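Local coordinates for protein putative 2,5-diketo-D-gluconic acid reductase B (Sinorhizobium meliloti, PDB 3UP8) that is an aldo/keto reductase that probably reduces methylglyoxal to hydroxyacetone with NADPH, at residues L127-S132 and G291-W296; Q180-P185 and R285-Q290. All coordinates share one frame; numbering follows the deposited sequence.

Contact 1 of 2, residues L127-S132 and G291-W296; sequences LHWPGS and GLAPEW. With ACT (acetate ion), chain C.
W129 and L292 meet where the loop following barrel strand 122-127 is covered by the C-terminal segment of this aldo/keto reductase, a TIM barrel. L292 lies under one face of the W129 indole and crosses it at about a right angle: its CD1 sits 4.2 Å from the centroid of the five-membered ring, 14° off the normal, a CH-pi contact, while its CB rests against W129 CG. With W129 CG anti to its own carbonyl carbon (chi1 -73°), the indole is turned toward 291-296. Along the six-membered ring, W129 CZ3 reaches A293 CB at 4.0 Å and W296 CH2 at 3.9 Å. The prolines add a second apolar patch, with P130 CG 3.7 Å from P294 CD, and P294 CD in turn lies over a face of the W296 indole, toward its rim.

Among the polar contacts, one backbone hydrogen bond ties the loops together, G131 N to L292 O at 3.0 Å. Beside it G131 CA makes a CH...O contact with G291 O. A side chain on G131 would run into that same oxygen, so the close approach depends on the glycine. W296 NE1 is hydrogen-bonded to N288 OD1.

H128, predicted to bind substrate, stays clear of 291-296 and faces the pocket. There an acetate, probably from the crystallisation liquor, also bonds to Y70, the predicted proton donor; H128 NE2 donates to acetate OXT at 2.7 Å, the oxygen lying at the edge of the imidazole, near its plane.

Contact 2 of 2, residues Q180-P185 and R285-Q290; sequences QVEYHP and RIVNPQ
A single buried carboxylate, that of E182, takes hold of two successive backbone amides, I286 N and V287 N. It projects from the C-terminal end of barrel strand 176-182 of the TIM barrel and holds the loop that follows helix 270-277. CG is anti to the backbone N (chi1 -179°) and the chain is extended beyond it, which carries the carboxylate across to 285-290. OE2 receives I286 N at 2.7 Å on its syn lone pair; OE1 takes V287 N at 2.9 Å, nearly straight at 167°, and I286 N only weakly.

On its other, anti lone pair OE2 accepts H184 NE2 at 2.8 Å, with the oxygen close to the imidazole plane. This His-carboxylate bond helps set how the E182 carboxylate is turned, making H184 a second-shell support for the loop's grip. I286 packs beside the pair: its CB is 3.3 Å from E182 OE2, and its CD1 reaches H184 NE2 at 3.9 Å.

A glutamine in place of E182 would probably leave one of the two loop amides or H184 NE2 without its acceptor, since an NH2 group would replace an oxygen. The guanidinium of R285 does not touch the carboxylate, though its opposite charge nearby may favour the ionised form. Instead a water bridges them, donating to E182 OE1 at 2.8 Å and to V287 O, and accepting from R285 NH1 at 2.9 Å.

In the fold
Both contacts pin the one C-terminal segment that follows helix 270-277 to the C-terminal end of the eight-stranded parallel barrel, their centres about 11 Å apart. Along the chain the order is 127-132, 180-185, 285-290, 291-296, so contact 2 falls within the span that contact 1 brings together. Strands 122-127 and 176-182 supply the barrel side, with strand 152-158 between them. The contacts also touch directly: R285 makes a cation-pi contact with W296, and P289 packs on W129. The tail thus borders the pocket holding acetate, H128 and Y70, consistent with a part in shaping the substrate site.

Contact 1 of 2, residues L127-S132 and G291-W296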
loop_
_atom_site.group_PDB
_atom_site.type_symbol
_atom_site.label_atom_id
_atom_site.label_comp_id
_atom_site.label_asym_id
_atom_site.label_seq_id
_atom_site.Cartn_x
_atom_site.Cartn_y
_atom_site.Cartn_z
ATOM N N LEU A 127 -3.805 -0.645 -10.790
ATOM C CA LEU A 127 -4.574 0.439 -11.357
ATOM C C LEU A 127 -4.763 1.430 -10.217
ATOM O O LEU A 127 -5.309 1.082 -9.152
ATOM C CB LEU A 127 -5.934 -0.071 -11.881
ATOM C CG LEU A 127 -5.864 -1.251 -12.860
ATOM C CD1 LEU A 127 -7.254 -1.831 -13.166
ATOM C CD2 LEU A 127 -5.130 -0.860 -14.170
ATOM N N HIS A 128 -4.321 2.663 -10.446
ATOM C CA HIS A 128 -4.239 3.654 -9.365
ATOM C C HIS A 128 -5.604 4.128 -8.860
ATOM O O HIS A 128 -5.808 4.267 -7.657
ATOM C CB HIS A 128 -3.367 4.847 -9.805
ATOM C CG HIS A 128 -2.718 5.574 -8.670
ATOM N ND1 HIS A 128 -1.535 6.269 -8.814
ATOM C CD2 HIS A 128 -3.076 5.706 -7.368
ATOM C CE1 HIS A 128 -1.198 6.806 -7.655
ATOM N NE2 HIS A 128 -2.111 6.475 -6.759
ATOM N N TRP A 129 -6.537 4.353 -9.786
ATOM C CA TRP A 129 -7.875 4.823 -9.466
ATOM C C TRP A 129 -8.867 4.141 -10.399
ATOM O O TRP A 129 -8.511 3.834 -11.533
ATOM C CB TRP A 129 -7.976 6.347 -9.622
ATOM C CG TRP A 129 -7.267 7.086 -8.526
ATOM C CD1 TRP A 129 -5.974 7.496 -8.527
ATOM C CD2 TRP A 129 -7.811 7.462 -7.257
ATOM N NE1 TRP A 129 -5.671 8.115 -7.336
ATOM C CE2 TRP A 129 -6.783 8.096 -6.537
ATOM C CE3 TRP A 129 -9.072 7.322 -6.659
ATOM C CZ2 TRP A 129 -6.972 8.596 -5.249
ATOM C CZ3 TRP A 129 -9.260 7.825 -5.371
ATOM C CH2 TRP A 129 -8.206 8.438 -4.681
ATOM N N PRO A 130 -10.114 3.915 -9.933
ATOM C CA PRO A 130 -11.157 3.272 -10.765
ATOM C C PRO A 130 -11.810 4.179 -11.813
ATOM O O PRO A 130 -12.237 3.682 -12.867
ATOM C CB PRO A 130 -12.206 2.842 -9.739
ATOM C CG PRO A 130 -12.075 3.854 -8.649
ATOM C CD PRO A 130 -10.582 4.127 -8.550
ATOM N N GLY A 131 -11.883 5.481 -11.524
ATOM C CA GLY A 131 -12.532 6.460 -12.409
ATOM C C GLY A 131 -11.804 6.716 -13.712
ATOM O O GLY A 131 -10.671 7.203 -13.725
ATOM N N SER A 132 -12.471 6.367 -14.811
ATOM C CA SER A 132 -11.896 6.425 -16.153
ATOM C C SER A 132 -12.997 6.150 -17.178
ATOM O O SER A 132 -13.932 5.385 -16.901
ATOM C CB SER A 132 -10.810 5.354 -16.305
ATOM O OG SER A 132 -10.277 5.338 -17.625
ATOM N N GLY A 291 -13.952 12.512 -10.187
ATOM C CA GLY A 291 -13.666 11.848 -11.457
ATOM C C GLY A 291 -12.865 10.559 -11.307
ATOM O O GLY A 291 -13.112 9.580 -12.016
ATOM N N LEU A 292 -11.914 10.549 -10.375
ATOM C CA LEU A 292 -11.038 9.392 -10.160
ATOM C C LEU A 292 -11.606 8.487 -9.077
ATOM O O LEU A 292 -11.535 7.257 -9.169
ATOM C CB LEU A 292 -9.641 9.849 -9.720
ATOM C CG LEU A 292 -8.835 10.807 -10.592
ATOM C CD1 LEU A 292 -7.423 10.932 -10.070
ATOM C CD2 LEU A 292 -8.817 10.353 -12.030
ATOM N N ALA A 293 -12.130 9.112 -8.027
ATOM C CA ALA A 293 -12.712 8.384 -6.905
ATOM C C ALA A 293 -14.005 7.717 -7.343
ATOM O O ALA A 293 -14.724 8.264 -8.181
ATOM C CB ALA A 293 -12.969 9.343 -5.747
ATOM N N PRO A 294 -14.307 6.534 -6.800
ATOM C CA PRO A 294 -15.594 5.919 -7.097
ATOM C C PRO A 294 -16.647 6.417 -6.112
ATOM O O PRO A 294 -16.327 7.169 -5.179
ATOM C CB PRO A 294 -15.327 4.457 -6.814
ATOM C CG PRO A 294 -14.384 4.494 -5.633
ATOM C CD PRO A 294 -13.545 5.744 -5.808
ATOM N N GLU A 295 -17.886 5.981 -6.321
ATOM C CA GLU A 295 -18.933 6.122 -5.319
ATOM C C GLU A 295 -18.557 5.153 -4.204
ATOM O O GLU A 295 -18.795 3.953 -4.310
ATOM C CB GLU A 295 -20.314 5.796 -5.932
ATOM C CG GLU A 295 -21.513 6.019 -5.007
ATOM C CD GLU A 295 -21.731 7.491 -4.638
ATOM O OE1 GLU A 295 -21.033 8.376 -5.187
ATOM O OE2 GLU A 295 -22.608 7.768 -3.788
ATOM N N TRP A 296 -17.913 5.677 -3.166
ATOM C CA TRP A 296 -17.423 4.855 -2.055
ATOM C C TRP A 296 -18.565 4.074 -1.387
ATOM O O TRP A 296 -19.716 4.521 -1.410
ATOM C CB TRP A 296 -16.748 5.735 -1.006
ATOM C CG TRP A 296 -15.631 6.627 -1.512
ATOM C CD1 TRP A 296 -15.668 7.984 -1.631
ATOM C CD2 TRP A 296 -14.314 6.224 -1.932
ATOM N NE1 TRP A 296 -14.469 8.458 -2.105
ATOM C CE2 TRP A 296 -13.613 7.401 -2.290
ATOM C CE3 TRP A 296 -13.651 4.991 -2.017
ATOM C CZ2 TRP A 296 -12.287 7.383 -2.741
ATOM C CZ3 TRP A 296 -12.327 4.972 -2.473
ATOM C CH2 TRP A 296 -11.663 6.159 -2.819
HETATM C C ACT C . -2.078 7.723 -3.416
HETATM O O ACT C . -1.289 6.882 -2.931
HETATM O OXT ACT C . -1.819 8.091 -4.568
HETATM C CH3 ACT C . -3.265 8.262 -2.681
#

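Contact 2 of 2, residues Q180-P185 and R285-Q290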
loop_
_atom_site.group_PDB
_atom_site.type_symbol
_atom_site.label_atom_id
_atom_site.label_comp_id
_atom_site.label_asym_id
_atom_site.label_seq_id
_atom_site.Cartn_x
_atom_site.Cartn_y
_atom_site.Cartn_z
ATOM N N GLN A 180 -5.411 -1.314 -2.726
ATOM C CA GLN A 180 -4.744 -0.310 -1.942
ATOM C C GLN A 180 -5.685 0.871 -1.765
ATOM O O GLN A 180 -6.129 1.490 -2.738
ATOM C CB GLN A 180 -3.417 0.128 -2.582
ATOM C CG GLN A 180 -2.713 1.197 -1.748
ATOM C CD GLN A 180 -1.314 1.543 -2.229
ATOM O OE1 GLN A 180 -0.517 0.662 -2.591
ATOM N NE2 GLN A 180 -0.992 2.835 -2.202
ATOM N N VAL A 181 -6.004 1.147 -0.504
ATOM C CA VAL A 181 -6.976 2.169 -0.137
ATOM C C VAL A 181 -6.508 2.956 1.089
ATOM O O VAL A 181 -5.657 2.493 1.853
ATOM C CB VAL A 181 -8.353 1.552 0.201
ATOM C CG1 VAL A 181 -8.964 0.844 -1.031
ATOM C CG2 VAL A 181 -8.262 0.594 1.403
ATOM N N GLU A 182 -7.061 4.158 1.245
ATOM C CA GLU A 182 -6.877 4.958 2.463
ATOM C C GLU A 182 -7.456 4.179 3.633
ATOM O O GLU A 182 -8.589 3.736 3.572
ATOM C CB GLU A 182 -7.631 6.278 2.327
ATOM C CG GLU A 182 -7.481 7.182 3.518
ATOM C CD GLU A 182 -8.186 8.506 3.339
ATOM O OE1 GLU A 182 -8.453 8.900 2.189
ATOM O OE2 GLU A 182 -8.465 9.150 4.367
ATOM N N TYR A 183 -6.671 3.987 4.688
ATOM C CA TYR A 183 -7.164 3.259 5.857
ATOM C C TYR A 183 -6.382 3.708 7.091
ATOM O O TYR A 183 -5.154 3.638 7.125
ATOM C CB TYR A 183 -7.054 1.744 5.638
ATOM C CG TYR A 183 -7.799 0.886 6.647
ATOM C CD1 TYR A 183 -8.917 1.368 7.332
ATOM C CD2 TYR A 183 -7.379 -0.425 6.906
ATOM C CE1 TYR A 183 -9.600 0.560 8.266
ATOM C CE2 TYR A 183 -8.055 -1.240 7.823
ATOM C CZ TYR A 183 -9.158 -0.742 8.488
ATOM O OH TYR A 183 -9.791 -1.570 9.393
ATOM N N HIS A 184 -7.128 4.200 8.076
ATOM C CA HIS A 184 -6.586 4.729 9.325
ATOM C C HIS A 184 -7.756 4.706 10.312
ATOM O O HIS A 184 -8.888 4.425 9.913
ATOM C CB HIS A 184 -6.050 6.152 9.127
ATOM C CG HIS A 184 -6.993 7.059 8.396
ATOM N ND1 HIS A 184 -8.133 7.581 8.976
ATOM C CD2 HIS A 184 -6.958 7.548 7.132
ATOM C CE1 HIS A 184 -8.769 8.330 8.092
ATOM N NE2 HIS A 184 -8.076 8.330 6.966
ATOM N N PRO A 185 -7.499 4.986 11.600
ATOM C CA PRO A 185 -8.586 4.831 12.585
ATOM C C PRO A 185 -9.864 5.652 12.306
ATOM O O PRO A 185 -10.954 5.254 12.738
ATOM C CB PRO A 185 -7.924 5.278 13.888
ATOM C CG PRO A 185 -6.459 4.935 13.686
ATOM C CD PRO A 185 -6.202 5.276 12.243
ATOM N N ARG A 285 -12.586 10.358 5.604
ATOM C CA ARG A 285 -11.827 10.204 4.352
ATOM C C ARG A 285 -11.125 11.493 3.965
ATOM O O ARG A 285 -11.736 12.575 3.963
ATOM C CB ARG A 285 -12.736 9.760 3.210
ATOM C CG ARG A 285 -11.967 9.422 1.937
ATOM C CD ARG A 285 -12.915 9.040 0.825
ATOM N NE ARG A 285 -13.768 7.909 1.180
ATOM C CZ ARG A 285 -13.380 6.633 1.167
ATOM N NH1 ARG A 285 -12.134 6.309 0.812
ATOM N NH2 ARG A 285 -14.247 5.674 1.508
ATOM N N ILE A 286 -9.841 11.362 3.633
ATOM C CA ILE A 286 -8.983 12.486 3.265
ATOM C C ILE A 286 -8.869 12.642 1.747
ATOM O O ILE A 286 -8.956 13.754 1.231
ATOM C CB ILE A 286 -7.564 12.310 3.866
ATOM C CG1 ILE A 286 -7.630 12.237 5.396
ATOM C CG2 ILE A 286 -6.600 13.442 3.403
ATOM C CD1 ILE A 286 -6.357 11.676 6.029
ATOM N N VAL A 287 -8.683 11.527 1.035
ATOM C CA VAL A 287 -8.409 11.565 -0.409
ATOM C C VAL A 287 -9.671 11.225 -1.211
ATOM O O VAL A 287 -10.178 10.111 -1.136
ATOM C CB VAL A 287 -7.242 10.589 -0.782
ATOM C CG1 VAL A 287 -6.877 10.702 -2.262
ATOM C CG2 VAL A 287 -6.004 10.871 0.083
ATOM N N ASN A 288 -10.177 12.188 -1.984
ATOM C CA ASN A 288 -11.444 12.016 -2.700
ATOM C C ASN A 288 -11.474 12.836 -4.013
ATOM O O ASN A 288 -12.296 13.750 -4.156
ATOM C CB ASN A 288 -12.591 12.450 -1.775
ATOM C CG ASN A 288 -13.916 11.771 -2.098
ATOM O OD1 ASN A 288 -14.074 11.103 -3.124
ATOM N ND2 ASN A 288 -14.883 11.942 -1.206
ATOM N N PRO A 289 -10.558 12.543 -4.960
ATOM C CA PRO A 289 -10.533 13.375 -6.175
ATOM C C PRO A 289 -11.707 13.102 -7.114
ATOM O O PRO A 289 -11.997 11.953 -7.462
ATOM C CB PRO A 289 -9.184 13.043 -6.823
ATOM C CG PRO A 289 -8.828 11.703 -6.290
ATOM C CD PRO A 289 -9.452 11.573 -4.922
ATOM N N GLN A 290 -12.401 14.172 -7.485
ATOM C CA GLN A 290 -13.564 14.082 -8.366
ATOM C C GLN A 290 -13.165 13.474 -9.711
ATOM O O GLN A 290 -12.149 13.855 -10.295
ATOM C CB GLN A 290 -14.187 15.478 -8.545
ATOM C CG GLN A 290 -15.325 15.561 -9.565
ATOM C CD GLN A 290 -16.478 14.632 -9.239
ATOM O OE1 GLN A 290 -17.116 14.081 -10.144
ATOM N NE2 GLN A 290 -16.750 14.441 -7.940
HETATM O O HOH W 1 -9.701 7.716 -0.044
#